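Local atomic coordinates of glutamine synthetase (Helicobacter pylori, PDB entry 5ZLI), a protein that belongs to the type I glutamine synthetase family, assembling twelve identical chains that each join a beta-Grasp domain to a larger catalytic domain. Residues R30-I34 with F64-Q68. Numbering follows the deposited sequence.
Sequences RFSDI and FKGWQ
Start with W67, the residue with the most surface buried by the contact. It closes a type II turn running from F64 to W67, in which W67 N hydrogen-bonds to F64 O at 3.0 Å. G66 takes the third position at phi/psi 94/-12, where a beta carbon would jam against the carbonyl of K65 and sit tightly on I34. Facing this turn, strand 26-32 gives out after S32, and the chain bends through D33 (-72/-179) into I34 (-61/-46). D33 CA lies 6.9 Å from F64 CA and I34 CA 7.2 Å from G66 CA; 64-68 is a turn and not a strand.

The indole (chi1 m, chi2 near 7°) lies against that bend. D33 CB sits over one of its faces, 4.3 Å from W67 CZ2, and D33 CA is 3.7 Å from the same carbon. I34, in the mt rotamer, brings CG1 to 3.3 Å from W67 NE1 and CD1 to 3.6 Å from W67 CD1. F64 (chi1 m) receives D33 CB at 3.6 Å from its CD2. F31, with chi1 p, turns its edge toward the F64 face in an offset edge-to-face pair, centroids 5.8 Å apart and planes at 63°; F31 CD2 also stands 4.2 Å from W67 CH2.

I34 continues onto Y454 and L457 of helix 448-466, while M191 of a second subunit packs on F31 and F64. This is an aromatic cluster within the beta-Grasp domain, at its junction with helices of the catalytic domain. With no hydrogen bond between the segments, and W67 NE1 donating to K112 O, apolar and aromatic packing holds the turn against the strand end and the bend after it.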
ATOM      1  N   ARG B  30     -43.386 -22.077  15.225  1.00 30.21           N
ATOM      2  CA  ARG B  30     -43.298 -20.785  14.573  1.00 30.45           C
ATOM      3  C   ARG B  30     -44.630 -20.049  14.600  1.00 35.85           C
ATOM      4  O   ARG B  30     -45.705 -20.660  14.536  1.00 38.41           O
ATOM      5  CB  ARG B  30     -42.792 -20.941  13.175  1.00 30.27           C
ATOM      6  CG  ARG B  30     -41.398 -21.437  13.201  1.00 27.37           C
ATOM      7  CD  ARG B  30     -40.685 -21.128  11.928  1.00 26.77           C
ATOM      8  NE  ARG B  30     -39.365 -21.717  11.994  1.00 26.80           N
ATOM      9  CZ  ARG B  30     -38.575 -21.839  10.950  1.00 28.54           C
ATOM     10  NH1 ARG B  30     -39.014 -21.415   9.775  1.00 26.95           N
ATOM     11  NH2 ARG B  30     -37.370 -22.395  11.081  1.00 34.28           N
ATOM     12  N   PHE B  31     -44.540 -18.728  14.740  1.00 27.62           N
ATOM     13  CA  PHE B  31     -45.706 -17.890  14.942  1.00 29.63           C
ATOM     14  C   PHE B  31     -45.386 -16.504  14.417  1.00 27.67           C
ATOM     15  O   PHE B  31     -44.225 -16.108  14.354  1.00 32.38           O
ATOM     16  CB  PHE B  31     -46.136 -17.832  16.418  1.00 33.69           C
ATOM     17  CG  PHE B  31     -45.103 -17.242  17.347  1.00 32.47           C
ATOM     18  CD1 PHE B  31     -44.061 -18.018  17.836  1.00 32.19           C
ATOM     19  CD2 PHE B  31     -45.179 -15.908  17.748  1.00 35.23           C
ATOM     20  CE1 PHE B  31     -43.107 -17.473  18.714  1.00 35.80           C
ATOM     21  CE2 PHE B  31     -44.213 -15.348  18.634  1.00 35.13           C
ATOM     22  CZ  PHE B  31     -43.188 -16.128  19.117  1.00 30.01           C
ATOM     23  N   SER B  32     -46.419 -15.794  13.995  1.00 26.18           N
ATOM     24  CA  SER B  32     -46.273 -14.521  13.317  1.00 28.80           C
ATOM     25  C   SER B  32     -46.790 -13.420  14.225  1.00 35.10           C
ATOM     26  O   SER B  32     -47.953 -13.456  14.642  1.00 41.45           O
ATOM     27  CB  SER B  32     -47.026 -14.547  11.986  1.00 36.07           C
ATOM     28  OG  SER B  32     -46.808 -15.795  11.326  1.00 36.60           O
ATOM     29  N   ASP B  33     -45.927 -12.461  14.548  1.00 36.17           N
ATOM     30  CA  ASP B  33     -46.368 -11.253  15.235  1.00 33.66           C
ATOM     31  C   ASP B  33     -47.163 -10.397  14.257  1.00 35.15           C
ATOM     32  O   ASP B  33     -47.401 -10.786  13.113  1.00 38.75           O
ATOM     33  CB  ASP B  33     -45.182 -10.496  15.858  1.00 43.27           C
ATOM     34  CG  ASP B  33     -44.271  -9.771  14.833  1.00 43.11           C
ATOM     35  OD1 ASP B  33     -44.170 -10.145  13.636  1.00 38.92           O
ATOM     36  OD2 ASP B  33     -43.643  -8.777  15.263  1.00 53.04           O
ATOM     37  N   ILE B  34     -47.628  -9.234  14.722  1.00 41.07           N
ATOM     38  CA  ILE B  34     -48.470  -8.379  13.884  1.00 29.66           C
ATOM     39  C   ILE B  34     -47.730  -7.941  12.624  1.00 30.55           C
ATOM     40  O   ILE B  34     -48.293  -7.963  11.528  1.00 34.82           O
ATOM     41  CB  ILE B  34     -48.999  -7.181  14.692  1.00 31.37           C
ATOM     42  CG1 ILE B  34     -49.940  -7.669  15.776  1.00 25.07           C
ATOM     43  CG2 ILE B  34     -49.744  -6.157  13.793  1.00 29.82           C
ATOM     44  CD1 ILE B  34     -50.331  -6.555  16.710  1.00 34.64           C
ATOM     45  N   PHE B  64     -43.159  -7.958  21.855  1.00 33.09           N
ATOM     46  CA  PHE B  64     -43.728  -7.736  20.531  1.00 35.30           C
ATOM     47  C   PHE B  64     -44.576  -6.485  20.604  1.00 41.59           C
ATOM     48  O   PHE B  64     -45.538  -6.434  21.383  1.00 43.26           O
ATOM     49  CB  PHE B  64     -44.549  -8.949  20.090  1.00 32.22           C
ATOM     50  CG  PHE B  64     -43.747 -10.201  20.042  1.00 29.11           C
ATOM     51  CD1 PHE B  64     -43.522 -10.937  21.196  1.00 27.99           C
ATOM     52  CD2 PHE B  64     -43.162 -10.607  18.868  1.00 26.45           C
ATOM     53  CE1 PHE B  64     -42.744 -12.066  21.172  1.00 27.99           C
ATOM     54  CE2 PHE B  64     -42.388 -11.749  18.834  1.00 31.75           C
ATOM     55  CZ  PHE B  64     -42.180 -12.480  19.989  1.00 29.89           C
ATOM     56  N   LYS B  65     -44.192  -5.462  19.841  1.00 43.47           N
ATOM     57  CA  LYS B  65     -44.910  -4.205  19.945  1.00 48.84           C
ATOM     58  C   LYS B  65     -46.278  -4.365  19.309  1.00 42.67           C
ATOM     59  O   LYS B  65     -46.425  -4.984  18.251  1.00 46.01           O
ATOM     60  CB  LYS B  65     -44.109  -3.037  19.354  1.00 54.16           C
ATOM     61  CG  LYS B  65     -44.549  -1.670  19.967  1.00 60.51           C
ATOM     62  CD  LYS B  65     -44.119  -0.464  19.115  1.00 61.39           C
ATOM     63  CE  LYS B  65     -44.721   0.880  19.588  1.00 52.43           C
ATOM     64  NZ  LYS B  65     -46.220   0.973  19.429  1.00 36.99           N
ATOM     65  N   GLY B  66     -47.281  -3.816  19.983  1.00 42.84           N
ATOM     66  CA  GLY B  66     -48.667  -4.066  19.678  1.00 41.47           C
ATOM     67  C   GLY B  66     -49.301  -5.183  20.483  1.00 43.89           C
ATOM     68  O   GLY B  66     -50.540  -5.241  20.542  1.00 41.85           O
ATOM     69  N   TRP B  67     -48.505  -5.985  21.191  1.00 42.11           N
ATOM     70  CA  TRP B  67     -48.994  -7.137  21.955  1.00 36.45           C
ATOM     71  C   TRP B  67     -49.028  -6.827  23.422  1.00 38.20           C
ATOM     72  O   TRP B  67     -49.695  -5.778  23.790  1.00 46.75           O
ATOM     73  CB  TRP B  67     -48.135  -8.362  21.603  1.00 36.31           C
ATOM     74  CG  TRP B  67     -48.559  -9.055  20.377  1.00 37.09           C
ATOM     75  CD1 TRP B  67     -49.515  -8.649  19.507  1.00 35.71           C
ATOM     76  CD2 TRP B  67     -48.149 -10.356  19.947  1.00 34.78           C
ATOM     77  NE1 TRP B  67     -49.682  -9.580  18.515  1.00 37.89           N
ATOM     78  CE2 TRP B  67     -48.856 -10.644  18.763  1.00 37.73           C
ATOM     79  CE3 TRP B  67     -47.238 -11.293  20.431  1.00 34.82           C
ATOM     80  CZ2 TRP B  67     -48.684 -11.831  18.057  1.00 35.01           C
ATOM     81  CZ3 TRP B  67     -47.058 -12.471  19.723  1.00 35.33           C
ATOM     82  CH2 TRP B  67     -47.779 -12.727  18.547  1.00 33.52           C
ATOM     83  N   GLN B  68     -48.485  -7.611  24.336  1.00 35.20           N
ATOM     84  CA  GLN B  68     -48.709  -7.547  25.774  1.00 35.83           C
ATOM     85  C   GLN B  68     -47.720  -6.607  26.480  1.00 44.86           C
ATOM     86  O   GLN B  68     -46.591  -6.398  26.015  1.00 43.67           O
ATOM     87  CB  GLN B  68     -48.621  -8.947  26.373  1.00 35.43           C
ATOM     88  CG  GLN B  68     -49.767  -9.838  25.992  1.00 36.20           C
ATOM     89  CD  GLN B  68     -51.108  -9.300  26.449  1.00 35.19           C
ATOM     90  OE1 GLN B  68     -51.408  -9.322  27.629  1.00 40.44           O
ATOM     91  NE2 GLN B  68     -51.927  -8.826  25.513  1.00 39.47           N
TER